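PDB 5ZIY: flagellar hook-associated protein 3 from Bacillus cereus, which probably helps to build the junction between the flagellar hook and the filament. Local coordinates for residues A13-H16 against S17-N20; G73-I76 against D77-K81; W122-N125 against D126-F130; I144-L147 against K148-E152; I177-T180 against T181-S185. All coordinates share one frame; numbering follows the deposited sequence.

How the interactions relate
Four of the five contacts are turns of long helices, and the fifth, interaction 3, is a beta hairpin. Interactions 1 and 5 lie largely at the surface, and their side chains turn to polar tasks: a zinc ion on a histidine in interaction 1, a water-bridged ion pair in interaction 5. Interactions 2 and 4, centres about 9 Å apart, sit on helices 67-87 and 137-155, which pack together; their inward sides are mostly apolar with a few polar contacts, interaction 4 being buried and interaction 2 partly so. Interaction 3, partly buried, combines both characters, and it touches interaction 1 through Asn125 and Asn20.

Interaction 1 (A13-H16 against S17-N20); sequences AIQH and SLAN. With ZN (zinc ion), chain F.
The imidazole of His16 and the side-chain amide of Asn20, one helical turn apart, stand nearly perpendicular, with their planes 83° apart. Asn20 OD1 approaches the ring obliquely and lies 3.3 Å from His16 NE2, but the angle is too poor for a hydrogen bond. The backbone N of Ser17 also meets the ring obliquely. With CG anti to the backbone N, chi1 178° swings the imidazole out from the helix, where ND1 binds a zinc ion at 2.2 Å.

The next residue, Ser17, turns its hydroxyl back on the chain. Its OG, lying beside its own backbone N (chi1 -44°), donates to Ala13 O at 2.8 Å, while Ser17 N donates to the same oxygen at 3.0 Å. The two donors come from opposite faces of the carbonyl plane, so one acceptor serves both, which probably holds the serine in this rotamer. On another side of the helix Ile14 and Leu18 run side by side, pointing the same way, with Ile14 CG2 3.8 Å from Leu18 CD1. Leu18 also touches Asn201 and Leu204 of helix 162-204, and Asn20 ND2 makes a weak hydrogen bond to Asn125 OD1 of the hairpin.

Backbone bonds from Leu18, Ala19 and Asn20 to the residues four places back complete the pattern. The whole is two turns of alpha helix with i to i+4 bonds, part of helix 8-60 within the N-terminal helical region of the flagellin family, carrying a serine bonded back to the preceding turn and a surface histidine that binds a zinc ion through ND1.

Interaction 2 (G73-I76 against D77-K81); sequences GVEI and DQILK
Residues 73-76 and 77-81 form one unbroken piece of helix 67-87, in which carbonyls of the first meet amides of the second. Ile79 N donates to Glu75 O at 3.1 Å with an N-H...O angle of 159°, and Leu80 N donates to Ile76 O at 2.8 Å. Near the start of the piece Asp77 N bonds to Gly73 O at 3.2 Å, with a more bent angle.

Among the side chains, Glu75 and Gln78 pass at a slant, their carboxylate and amide planes 54° apart. The glutamine oxygen OE1 comes closest to Glu75 CG, at 3.3 Å, and the carboxylate oxygen Glu75 OE1 lies only slightly farther from it, at 3.6 Å. Chi1 and chi2 of Glu75, both away from staggered positions, let its carboxylate also approach Ile79, with OE1 4.1 Å from Ile79 CG1, while OE2 takes part in a long, weak ion pair with Arg51 on helix 8-60. Ile76 and Ile79 pack on that helix too, and Ile76 and Leu80 meet helix 137-155.

One turn of the second segment is spanned by a salt bridge, in which Lys81 NZ reaches Asp77 OD2 at 3.1 Å as a weak hydrogen bond. The helix is amphipathic here: branched apolar residues face neighbouring helices, Glu75 is turned to Arg51, and the charges of Asp77 and Lys81 probably compensate each other.

Interaction 3 (W122-N125 against D126-F130); sequences WKLN and DGYEF. With ZN (zinc ion), chain C.
Phe130 CG sits between its backbone N and carbonyl carbon (chi1 72°), whereas Trp122 CG is anti to its carbonyl carbon (chi1 -84°), and together these torsions lay the two aromatic side chains side by side. Phe130 CE1 touches Trp122 CB at 3.8 Å. The edge of the phenylalanine ring is also met, near its plane, by Leu124 CD1.

The strands are antiparallel, and Trp122 and Phe130 form the hydrogen-bonded pair: Trp122 N reaches Phe130 O at 2.9 Å, and Phe130 N returns the bond to Trp122 O. Lys123 and Glu129 follow as the non-hydrogen-bonded pair on the other face. Their side chains meet through CG atoms 3.8 Å apart, and Glu129 OE2 binds a zinc ion at 2.2 Å, with Lys123 CD 3.6 Å from that same oxygen.

The chain reverses through a type I turn from Leu124 to Gly127, closed by Gly127 N to Leu124 O at 3.0 Å; Leu124 N to Tyr128 O, at 2.7 Å, joins the strands just before it. Gly127 has a positive phi, at which a CB would be jammed against the carbonyl O of Asp126. Asp126 OD1 accepts Tyr128 N at 3.1 Å, from above the carboxylate plane, to make an Asx turn, while Leu124 CD2 lies against Tyr128 CB.

The hairpin packs against two long helices. Trp122, Leu124 and Phe130 touch Val34, Met24 and Ser31 of helix 8-60, while Leu124 and Phe130 also reach Phe193 and Met190 of helix 162-204, where the Tyr128 ring packs edge-to-face with Phe193.

Interaction 4 (I144-L147 against K148-E152); sequences IKTL and KQMSE
Ile144 opens a regular alpha-helical piece of helix 137-155, its carbonyl accepting from Lys148 N at 2.9 Å. Each following residue repeats this i to i+4 bond, and the side chains distinguish the inner side of the helix from the outer.

The carbonyl of Lys145, on the outer side, is used twice. Gln149 N bonds to it at 3.1 Å, and the side-chain amide of the same glutamine adds a second, weak bond. With Gln149 CG beside its backbone N, chi1 -58° starts the chain toward Lys145 O, placing CG 3.4 Å from that oxygen, and NE2 then reaches the same oxygen at a similar distance. One carbonyl thus serves both the backbone and the side chain of the residue a turn ahead.

Thr146 is buried. Its carbonyl takes Met150 N at 2.9 Å, while its hydroxyl is engaged outside these two segments, with hydrogen bonds to Pro142 O and Glu168 OE1 and a weak one to Asn172 ND2. The polar group of a buried threonine is therefore satisfied, and it ties this helix to helix 162-204.

Leu147 accepts Ser151 N at 2.9 Å, and its side chain belongs to the inner side. The neighbouring helices close over this face: Ile144 meets Leu80 of helix 67-87, Leu147 meets Leu49 of helix 8-60, and Met150 meets Leu165 of helix 162-204. Met150 is extended beyond CG, which carries its sulfur out from the backbone to the leucine. The two side chains pass at a slant, Leu147 CD2 lying 4.1 Å from Met150 SD.

Interaction 5 (I177-T180 against T181-S185); sequences INRT and TEVGS
Thr181 begins the second half of this piece of helix 162-204 by bonding to Ile177 O twice over: its N donates at 3.0 Å, and its hydroxyl OG1, beside its own backbone N, adds a weak bond at 3.3 Å.

Glu182 carries the ionic part. Its N bonds to Asn178 O at 3.0 Å, and its side chain lies alongside that of Arg179, pointing the same way. Arg179 is bent at chi2 and chi3 (64° and 63°), which brings NE to 3.7 Å from Glu182 OE1. This is a long salt bridge, with the oxygen well out of the guanidinium plane and the two planes 70° apart, so charge attraction acts without an N-H pointing at the oxygen. A water completes the link. It sits in plane at the guanidinium edge, accepts from Arg179 NE at 3.0 Å and donates to Glu182 OE1 at 3.2 Å. Glu182 OE2 also has a weak, long ion pair with Arg134, whose NE lies close to Arg179 NH1; the carboxylate probably offsets that gathering of positive charge.

Val183 takes the buried side. Its N reaches Arg179 O at 2.8 Å, and its CG2 lies against Arg179 CD, so the valine touches the aliphatic part of the arginine. Gly184 N closes the series on Thr180 O, while the Thr180 hydroxyl bonds to Ile176 O.

This part of helix 162-204 lies against helix 8-60: Arg179, Thr180 and Val183 all touch Leu42, and Ile177 touches Leu46.

Interaction 1 (A13-H16 against S17-N20)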
loop_
_atom_site.group_PDB
_atom_site.type_symbol
_atom_site.label_atom_id
_atom_site.label_comp_id
_atom_site.label_asym_id
_atom_site.label_seq_id
_atom_site.Cartn_x
_atom_site.Cartn_y
_atom_site.Cartn_z
ATOM N N ALA A 13 22.044 -34.857 3.760
ATOM C CA ALA A 13 20.612 -34.520 3.859
ATOM C C ALA A 13 20.334 -33.292 4.758
ATOM O O ALA A 13 19.591 -32.397 4.392
ATOM C CB ALA A 13 19.821 -35.727 4.342
ATOM N N ILE A 14 20.955 -33.275 5.931
ATOM C CA ILE A 14 20.812 -32.182 6.893
ATOM C C ILE A 14 21.335 -30.856 6.317
ATOM O O ILE A 14 20.702 -29.811 6.482
ATOM C CB ILE A 14 21.546 -32.544 8.239
ATOM C CG1 ILE A 14 20.819 -33.704 8.953
ATOM C CG2 ILE A 14 21.638 -31.346 9.155
ATOM C CD1 ILE A 14 21.334 -34.037 10.376
ATOM N N GLN A 15 22.469 -30.889 5.617
ATOM C CA GLN A 15 23.000 -29.665 4.989
ATOM C C GLN A 15 22.132 -29.200 3.837
ATOM O O GLN A 15 21.894 -28.028 3.682
ATOM C CB GLN A 15 24.437 -29.837 4.495
ATOM C CG GLN A 15 25.446 -30.192 5.591
ATOM C CD GLN A 15 25.427 -29.239 6.791
ATOM O OE1 GLN A 15 25.267 -28.022 6.647
ATOM N NE2 GLN A 15 25.598 -29.801 7.983
ATOM N N HIS A 16 21.678 -30.119 3.007
ATOM C CA HIS A 16 20.770 -29.730 1.949
ATOM C C HIS A 16 19.561 -29.018 2.532
ATOM O O HIS A 16 19.186 -27.958 2.039
ATOM C CB HIS A 16 20.301 -30.929 1.133
ATOM C CG HIS A 16 19.322 -30.560 0.077
ATOM N ND1 HIS A 16 19.693 -29.920 -1.086
ATOM C CD2 HIS A 16 17.977 -30.702 0.019
ATOM C CE1 HIS A 16 18.624 -29.708 -1.825
ATOM N NE2 HIS A 16 17.569 -30.179 -1.182
ATOM N N SER A 17 18.939 -29.598 3.557
ATOM C CA SER A 17 17.732 -29.003 4.123
ATOM C C SER A 17 18.089 -27.662 4.754
ATOM O O SER A 17 17.415 -26.676 4.534
ATOM C CB SER A 17 17.081 -29.910 5.154
ATOM O OG SER A 17 17.025 -31.270 4.729
ATOM N N LEU A 18 19.186 -27.611 5.504
ATOM C CA LEU A 18 19.597 -26.357 6.133
ATOM C C LEU A 18 19.826 -25.248 5.114
ATOM O O LEU A 18 19.479 -24.121 5.388
ATOM C CB LEU A 18 20.842 -26.525 7.033
ATOM C CG LEU A 18 20.633 -27.204 8.389
ATOM C CD1 LEU A 18 21.964 -27.532 8.998
ATOM C CD2 LEU A 18 19.818 -26.312 9.322
ATOM N N ALA A 19 20.357 -25.556 3.931
ATOM C CA ALA A 19 20.524 -24.503 2.908
ATOM C C ALA A 19 19.183 -24.004 2.328
ATOM O O ALA A 19 19.026 -22.810 1.957
ATOM C CB ALA A 19 21.424 -24.995 1.789
ATOM N N ASN A 20 18.222 -24.907 2.183
ATOM C CA ASN A 20 16.877 -24.476 1.772
ATOM C C ASN A 20 16.250 -23.565 2.838
ATOM O O ASN A 20 15.641 -22.551 2.507
ATOM C CB ASN A 20 15.984 -25.670 1.515
ATOM C CG ASN A 20 16.193 -26.259 0.110
ATOM O OD1 ASN A 20 16.112 -27.480 -0.086
ATOM N ND2 ASN A 20 16.404 -25.383 -0.878
HETATM ZN ZN ZN F . 21.715 -29.898 -2.013
#

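Interaction 2 (G73-I76 against D77-K81)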
loop_
_atom_site.group_PDB
_atom_site.type_symbol
_atom_site.label_atom_id
_atom_site.label_comp_id
_atom_site.label_asym_id
_atom_site.label_seq_id
_atom_site.Cartn_x
_atom_site.Cartn_y
_atom_site.Cartn_z
ATOM N N GLY A 73 -10.430 23.839 2.501
ATOM C CA GLY A 73 -9.971 23.494 1.144
ATOM C C GLY A 73 -8.462 23.427 1.022
ATOM O O GLY A 73 -7.922 22.505 0.390
ATOM N N VAL A 74 -7.771 24.386 1.643
ATOM C CA VAL A 74 -6.298 24.385 1.674
ATOM C C VAL A 74 -5.748 23.137 2.317
ATOM O O VAL A 74 -4.926 22.457 1.718
ATOM C CB VAL A 74 -5.719 25.619 2.402
ATOM C CG1 VAL A 74 -4.275 25.384 2.782
ATOM C CG2 VAL A 74 -5.852 26.877 1.498
ATOM N N GLU A 75 -6.194 22.812 3.524
ATOM C CA GLU A 75 -5.627 21.668 4.241
ATOM C C GLU A 75 -5.886 20.359 3.496
ATOM O O GLU A 75 -5.037 19.470 3.498
ATOM C CB GLU A 75 -6.172 21.584 5.659
ATOM C CG GLU A 75 -5.096 21.621 6.738
ATOM C CD GLU A 75 -4.800 20.276 7.325
ATOM O OE1 GLU A 75 -4.141 19.470 6.625
ATOM O OE2 GLU A 75 -5.212 20.039 8.499
ATOM N N ILE A 76 -7.040 20.248 2.856
ATOM C CA ILE A 76 -7.324 19.108 2.006
ATOM C C ILE A 76 -6.262 18.994 0.880
ATOM O O ILE A 76 -5.938 17.910 0.439
ATOM C CB ILE A 76 -8.719 19.210 1.387
ATOM C CG1 ILE A 76 -9.811 19.029 2.446
ATOM C CG2 ILE A 76 -8.895 18.163 0.310
ATOM C CD1 ILE A 76 -10.337 17.632 2.524
ATOM N N ASP A 77 -5.753 20.140 0.429
ATOM C CA ASP A 77 -4.650 20.211 -0.534
ATOM C C ASP A 77 -3.331 19.658 0.017
ATOM O O ASP A 77 -2.580 19.010 -0.718
ATOM C CB ASP A 77 -4.474 21.654 -1.011
ATOM C CG ASP A 77 -3.513 21.781 -2.168
ATOM O OD1 ASP A 77 -3.878 21.389 -3.295
ATOM O OD2 ASP A 77 -2.395 22.308 -1.931
ATOM N N GLN A 78 -3.040 19.911 1.281
ATOM C CA GLN A 78 -1.876 19.294 1.913
ATOM C C GLN A 78 -2.049 17.760 1.922
ATOM O O GLN A 78 -1.111 17.001 1.664
ATOM C CB GLN A 78 -1.685 19.765 3.365
ATOM C CG GLN A 78 -1.388 21.261 3.592
ATOM C CD GLN A 78 -1.136 21.605 5.090
ATOM O OE1 GLN A 78 -1.977 22.236 5.740
ATOM N NE2 GLN A 78 0.020 21.173 5.633
ATOM N N ILE A 79 -3.262 17.326 2.243
ATOM C CA ILE A 79 -3.589 15.916 2.302
ATOM C C ILE A 79 -3.454 15.296 0.915
ATOM O O ILE A 79 -2.938 14.188 0.766
ATOM C CB ILE A 79 -4.997 15.722 2.945
ATOM C CG1 ILE A 79 -4.907 16.037 4.454
ATOM C CG2 ILE A 79 -5.512 14.305 2.813
ATOM C CD1 ILE A 79 -6.281 16.046 5.191
ATOM N N LEU A 80 -3.888 16.010 -0.106
ATOM C CA LEU A 80 -3.739 15.509 -1.456
ATOM C C LEU A 80 -2.235 15.261 -1.753
ATOM O O LEU A 80 -1.847 14.203 -2.266
ATOM C CB LEU A 80 -4.349 16.485 -2.466
ATOM C CG LEU A 80 -3.938 16.251 -3.915
ATOM C CD1 LEU A 80 -4.550 14.994 -4.439
ATOM C CD2 LEU A 80 -4.380 17.432 -4.776
ATOM N N LYS A 81 -1.400 16.231 -1.406
ATOM C CA LYS A 81 0.040 16.089 -1.610
ATOM C C LYS A 81 0.616 14.904 -0.821
ATOM O O LYS A 81 1.426 14.166 -1.324
ATOM C CB LYS A 81 0.763 17.401 -1.272
ATOM C CG LYS A 81 0.379 18.562 -2.211
ATOM C CD LYS A 81 1.225 19.827 -1.890
ATOM C CE LYS A 81 0.559 21.167 -2.306
ATOM N NZ LYS A 81 -0.147 21.115 -3.630
#

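Interaction 3 (W122-N125 against D126-F130)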
loop_
_atom_site.group_PDB
_atom_site.type_symbol
_atom_site.label_atom_id
_atom_site.label_comp_id
_atom_site.label_asym_id
_atom_site.label_seq_id
_atom_site.Cartn_x
_atom_site.Cartn_y
_atom_site.Cartn_z
ATOM N N TRP A 122 6.664 -12.117 -6.439
ATOM C CA TRP A 122 7.843 -12.676 -5.766
ATOM C C TRP A 122 7.424 -14.097 -5.309
ATOM O O TRP A 122 6.206 -14.382 -5.020
ATOM C CB TRP A 122 8.175 -11.867 -4.515
ATOM C CG TRP A 122 8.964 -10.699 -4.724
ATOM C CD1 TRP A 122 9.204 -10.061 -5.903
ATOM C CD2 TRP A 122 9.678 -9.977 -3.727
ATOM N NE1 TRP A 122 10.009 -8.986 -5.695
ATOM C CE2 TRP A 122 10.341 -8.920 -4.375
ATOM C CE3 TRP A 122 9.859 -10.148 -2.360
ATOM C CZ2 TRP A 122 11.119 -8.005 -3.702
ATOM C CZ3 TRP A 122 10.634 -9.254 -1.690
ATOM C CH2 TRP A 122 11.258 -8.183 -2.363
ATOM N N LYS A 123 8.410 -14.970 -5.272
ATOM C CA LYS A 123 8.146 -16.355 -5.028
ATOM C C LYS A 123 9.128 -16.885 -4.007
ATOM O O LYS A 123 10.311 -16.819 -4.193
ATOM C CB LYS A 123 8.260 -17.083 -6.341
ATOM C CG LYS A 123 8.133 -18.532 -6.243
ATOM C CD LYS A 123 8.143 -19.126 -7.622
ATOM C CE LYS A 123 8.532 -20.569 -7.565
ATOM N NZ LYS A 123 7.871 -21.337 -8.636
ATOM N N LEU A 124 8.623 -17.353 -2.889
ATOM C CA LEU A 124 9.470 -17.924 -1.857
ATOM C C LEU A 124 10.192 -19.176 -2.350
ATOM O O LEU A 124 9.759 -19.796 -3.321
ATOM C CB LEU A 124 8.611 -18.295 -0.636
ATOM C CG LEU A 124 8.399 -17.257 0.451
ATOM C CD1 LEU A 124 8.330 -15.870 -0.121
ATOM C CD2 LEU A 124 7.169 -17.642 1.356
ATOM N N ASN A 125 11.268 -19.547 -1.643
ATOM C CA ASN A 125 12.067 -20.744 -1.970
ATOM C C ASN A 125 11.243 -22.020 -2.021
ATOM O O ASN A 125 11.571 -22.910 -2.775
ATOM C CB ASN A 125 13.183 -20.969 -0.942
ATOM C CG ASN A 125 14.286 -21.912 -1.461
ATOM O OD1 ASN A 125 14.695 -22.877 -0.792
ATOM N ND2 ASN A 125 14.783 -21.610 -2.628
ATOM N N ASP A 126 10.206 -22.100 -1.184
ATOM C CA ASP A 126 9.307 -23.253 -1.129
ATOM C C ASP A 126 8.103 -23.164 -2.085
ATOM O O ASP A 126 7.160 -23.944 -1.953
ATOM C CB ASP A 126 8.774 -23.457 0.322
ATOM C CG ASP A 126 7.645 -22.487 0.686
ATOM O OD1 ASP A 126 7.428 -21.516 -0.042
ATOM O OD2 ASP A 126 6.962 -22.672 1.722
ATOM N N GLY A 127 8.087 -22.214 -3.012
ATOM C CA GLY A 127 6.986 -22.138 -3.980
ATOM C C GLY A 127 5.888 -21.116 -3.739
ATOM O O GLY A 127 5.147 -20.798 -4.677
ATOM N N TYR A 128 5.776 -20.581 -2.512
ATOM C CA TYR A 128 4.702 -19.617 -2.215
ATOM C C TYR A 128 4.902 -18.289 -2.980
ATOM O O TYR A 128 5.934 -17.657 -2.884
ATOM C CB TYR A 128 4.580 -19.358 -0.707
ATOM C CG TYR A 128 3.461 -18.401 -0.342
ATOM C CD1 TYR A 128 2.120 -18.820 -0.239
ATOM C CD2 TYR A 128 3.742 -17.073 -0.099
ATOM C CE1 TYR A 128 1.088 -17.901 0.122
ATOM C CE2 TYR A 128 2.729 -16.158 0.225
ATOM C CZ TYR A 128 1.426 -16.563 0.338
ATOM O OH TYR A 128 0.488 -15.568 0.657
ATOM N N GLU A 129 3.881 -17.872 -3.693
ATOM C CA GLU A 129 3.911 -16.652 -4.481
ATOM C C GLU A 129 2.961 -15.580 -4.014
ATOM O O GLU A 129 1.881 -15.864 -3.636
ATOM C CB GLU A 129 3.492 -16.978 -5.908
ATOM C CG GLU A 129 4.392 -17.935 -6.567
ATOM C CD GLU A 129 4.078 -18.017 -8.029
ATOM O OE1 GLU A 129 2.886 -18.292 -8.361
ATOM O OE2 GLU A 129 5.015 -17.767 -8.822
ATOM N N PHE A 130 3.392 -14.334 -4.058
ATOM C CA PHE A 130 2.501 -13.198 -3.799
ATOM C C PHE A 130 2.891 -12.006 -4.667
ATOM O O PHE A 130 3.980 -11.965 -5.239
ATOM C CB PHE A 130 2.533 -12.803 -2.342
ATOM C CG PHE A 130 3.802 -12.124 -1.924
ATOM C CD1 PHE A 130 4.954 -12.857 -1.705
ATOM C CD2 PHE A 130 3.836 -10.759 -1.716
ATOM C CE1 PHE A 130 6.113 -12.216 -1.295
ATOM C CE2 PHE A 130 5.015 -10.124 -1.357
ATOM C CZ PHE A 130 6.135 -10.860 -1.139
HETATM ZN ZN ZN C . 4.398 -18.643 -10.702
#

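Interaction 4 (I144-L147 against K148-E152)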
loop_
_atom_site.group_PDB
_atom_site.type_symbol
_atom_site.label_atom_id
_atom_site.label_comp_id
_atom_site.label_asym_id
_atom_site.label_seq_id
_atom_site.Cartn_x
_atom_site.Cartn_y
_atom_site.Cartn_z
ATOM N N ILE A 144 -7.120 9.885 -5.274
ATOM C CA ILE A 144 -6.469 11.159 -5.563
ATOM C C ILE A 144 -7.409 12.103 -6.308
ATOM O O ILE A 144 -7.473 13.279 -5.998
ATOM C CB ILE A 144 -5.145 10.944 -6.355
ATOM C CG1 ILE A 144 -4.195 10.091 -5.537
ATOM C CG2 ILE A 144 -4.509 12.288 -6.779
ATOM C CD1 ILE A 144 -3.012 9.461 -6.327
ATOM N N LYS A 145 -8.141 11.590 -7.291
ATOM C CA LYS A 145 -9.046 12.444 -8.082
ATOM C C LYS A 145 -10.110 13.052 -7.202
ATOM O O LYS A 145 -10.408 14.229 -7.343
ATOM C CB LYS A 145 -9.701 11.667 -9.224
ATOM C CG LYS A 145 -8.701 11.306 -10.307
ATOM C CD LYS A 145 -9.233 10.323 -11.341
ATOM C CE LYS A 145 -8.241 10.178 -12.519
ATOM N NZ LYS A 145 -8.457 8.954 -13.364
ATOM N N THR A 146 -10.668 12.237 -6.293
ATOM C CA THR A 146 -11.662 12.720 -5.345
ATOM C C THR A 146 -11.049 13.811 -4.439
ATOM O O THR A 146 -11.648 14.854 -4.269
ATOM C CB THR A 146 -12.255 11.581 -4.504
ATOM O OG1 THR A 146 -12.869 10.620 -5.382
ATOM C CG2 THR A 146 -13.319 12.111 -3.503
ATOM N N LEU A 147 -9.841 13.586 -3.899
ATOM C CA LEU A 147 -9.235 14.596 -3.003
ATOM C C LEU A 147 -9.058 15.919 -3.798
ATOM O O LEU A 147 -9.312 17.009 -3.288
ATOM C CB LEU A 147 -7.881 14.129 -2.424
ATOM C CG LEU A 147 -7.931 13.041 -1.337
ATOM C CD1 LEU A 147 -6.461 12.594 -0.958
ATOM C CD2 LEU A 147 -8.731 13.483 -0.125
ATOM N N LYS A 148 -8.643 15.811 -5.049
ATOM C CA LYS A 148 -8.445 17.010 -5.859
ATOM C C LYS A 148 -9.729 17.807 -6.109
ATOM O O LYS A 148 -9.727 19.021 -6.009
ATOM C CB LYS A 148 -7.738 16.670 -7.156
ATOM C CG LYS A 148 -7.355 17.902 -7.938
ATOM C CD LYS A 148 -6.907 17.562 -9.304
ATOM C CE LYS A 148 -6.565 18.819 -10.109
ATOM N NZ LYS A 148 -7.689 19.095 -11.024
ATOM N N GLN A 149 -10.828 17.130 -6.410
ATOM C CA GLN A 149 -12.104 17.811 -6.572
ATOM C C GLN A 149 -12.614 18.363 -5.215
ATOM O O GLN A 149 -13.367 19.341 -5.183
ATOM C CB GLN A 149 -13.162 16.885 -7.193
ATOM C CG GLN A 149 -12.812 16.283 -8.546
ATOM C CD GLN A 149 -13.813 15.180 -8.946
ATOM O OE1 GLN A 149 -15.025 15.439 -9.058
ATOM N NE2 GLN A 149 -13.315 13.940 -9.128
ATOM N N MET A 150 -12.220 17.715 -4.110
ATOM C CA MET A 150 -12.591 18.162 -2.760
ATOM C C MET A 150 -11.931 19.503 -2.482
ATOM O O MET A 150 -12.587 20.450 -2.129
ATOM C CB MET A 150 -12.162 17.150 -1.703
ATOM C CG MET A 150 -13.157 16.017 -1.442
ATOM S SD MET A 150 -12.571 14.901 -0.114
ATOM C CE MET A 150 -14.087 14.110 0.435
ATOM N N SER A 151 -10.633 19.577 -2.755
ATOM C CA SER A 151 -9.839 20.775 -2.524
ATOM C C SER A 151 -10.316 21.950 -3.385
ATOM O O SER A 151 -10.504 23.082 -2.899
ATOM C CB SER A 151 -8.382 20.426 -2.823
ATOM O OG SER A 151 -7.565 21.571 -2.911
ATOM N N GLU A 152 -10.550 21.686 -4.659
ATOM C CA GLU A 152 -11.091 22.726 -5.525
ATOM C C GLU A 152 -12.514 23.170 -5.143
ATOM O O GLU A 152 -12.797 24.367 -5.161
ATOM C CB GLU A 152 -11.014 22.297 -7.002
#

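Interaction 5 (I177-T180 against T181-S185)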
loop_
_atom_site.group_PDB
_atom_site.type_symbol
_atom_site.label_atom_id
_atom_site.label_comp_id
_atom_site.label_asym_id
_atom_site.label_seq_id
_atom_site.Cartn_x
_atom_site.Cartn_y
_atom_site.Cartn_z
ATOM N N ILE A 177 -9.216 0.364 3.077
ATOM C CA ILE A 177 -9.333 -0.533 4.252
ATOM C C ILE A 177 -9.284 -2.017 3.818
ATOM O O ILE A 177 -8.576 -2.807 4.401
ATOM C CB ILE A 177 -10.606 -0.279 5.037
ATOM C CG1 ILE A 177 -10.581 1.125 5.668
ATOM C CG2 ILE A 177 -10.840 -1.392 6.102
ATOM C CD1 ILE A 177 -11.957 1.565 6.270
ATOM N N ASN A 178 -10.071 -2.393 2.816
ATOM C CA ASN A 178 -10.039 -3.772 2.329
ATOM C C ASN A 178 -8.636 -4.161 1.859
ATOM O O ASN A 178 -8.185 -5.289 2.114
ATOM C CB ASN A 178 -11.043 -4.011 1.202
ATOM C CG ASN A 178 -12.489 -3.880 1.666
ATOM O OD1 ASN A 178 -12.776 -4.007 2.848
ATOM N ND2 ASN A 178 -13.404 -3.602 0.729
ATOM N N ARG A 179 -7.922 -3.265 1.178
ATOM C CA ARG A 179 -6.541 -3.638 0.788
ATOM C C ARG A 179 -5.630 -3.805 2.016
ATOM O O ARG A 179 -4.743 -4.682 2.048
ATOM C CB ARG A 179 -5.921 -2.632 -0.180
ATOM C CG ARG A 179 -4.508 -3.013 -0.668
ATOM C CD ARG A 179 -4.510 -4.304 -1.481
ATOM N NE ARG A 179 -5.288 -4.193 -2.715
ATOM C CZ ARG A 179 -4.827 -3.757 -3.899
ATOM N NH1 ARG A 179 -3.545 -3.372 -4.040
ATOM N NH2 ARG A 179 -5.653 -3.723 -4.964
ATOM N N THR A 180 -5.803 -2.945 3.003
ATOM C CA THR A 180 -4.989 -3.012 4.196
ATOM C C THR A 180 -5.195 -4.382 4.839
ATOM O O THR A 180 -4.245 -5.001 5.295
ATOM C CB THR A 180 -5.371 -1.904 5.180
ATOM O OG1 THR A 180 -5.143 -0.648 4.540
ATOM C CG2 THR A 180 -4.532 -1.972 6.437
ATOM N N THR A 181 -6.422 -4.869 4.812
ATOM C CA THR A 181 -6.763 -6.142 5.401
ATOM C C THR A 181 -6.171 -7.325 4.631
ATOM O O THR A 181 -5.629 -8.258 5.247
ATOM C CB THR A 181 -8.268 -6.282 5.470
ATOM O OG1 THR A 181 -8.738 -5.369 6.466
ATOM C CG2 THR A 181 -8.669 -7.711 5.875
ATOM N N GLU A 182 -6.265 -7.272 3.298
ATOM C CA GLU A 182 -5.631 -8.265 2.447
ATOM C C GLU A 182 -4.112 -8.269 2.691
ATOM O O GLU A 182 -3.501 -9.324 2.797
ATOM C CB GLU A 182 -5.971 -8.024 0.969
ATOM C CG GLU A 182 -5.243 -8.966 -0.007
ATOM C CD GLU A 182 -5.481 -8.676 -1.527
ATOM O OE1 GLU A 182 -6.210 -7.708 -1.917
ATOM O OE2 GLU A 182 -4.922 -9.462 -2.339
ATOM N N VAL A 183 -3.505 -7.096 2.824
ATOM C CA VAL A 183 -2.092 -7.023 3.064
ATOM C C VAL A 183 -1.697 -7.569 4.468
ATOM O O VAL A 183 -0.696 -8.270 4.602
ATOM C CB VAL A 183 -1.532 -5.593 2.825
ATOM C CG1 VAL A 183 -0.099 -5.517 3.331
ATOM C CG2 VAL A 183 -1.557 -5.199 1.291
ATOM N N GLY A 184 -2.468 -7.222 5.494
ATOM C CA GLY A 184 -2.337 -7.792 6.853
ATOM C C GLY A 184 -2.340 -9.322 6.885
ATOM O O GLY A 184 -1.544 -9.948 7.596
ATOM N N SER A 185 -3.218 -9.902 6.079
ATOM C CA SER A 185 -3.387 -11.344 5.925
ATOM C C SER A 185 -2.135 -12.018 5.308
ATOM O O SER A 185 -1.625 -13.021 5.817
ATOM C CB SER A 185 -4.642 -11.543 5.060
ATOM O OG SER A 185 -4.967 -12.894 4.881
HETATM O O HOH W 1 -8.025 -5.056 -2.030
#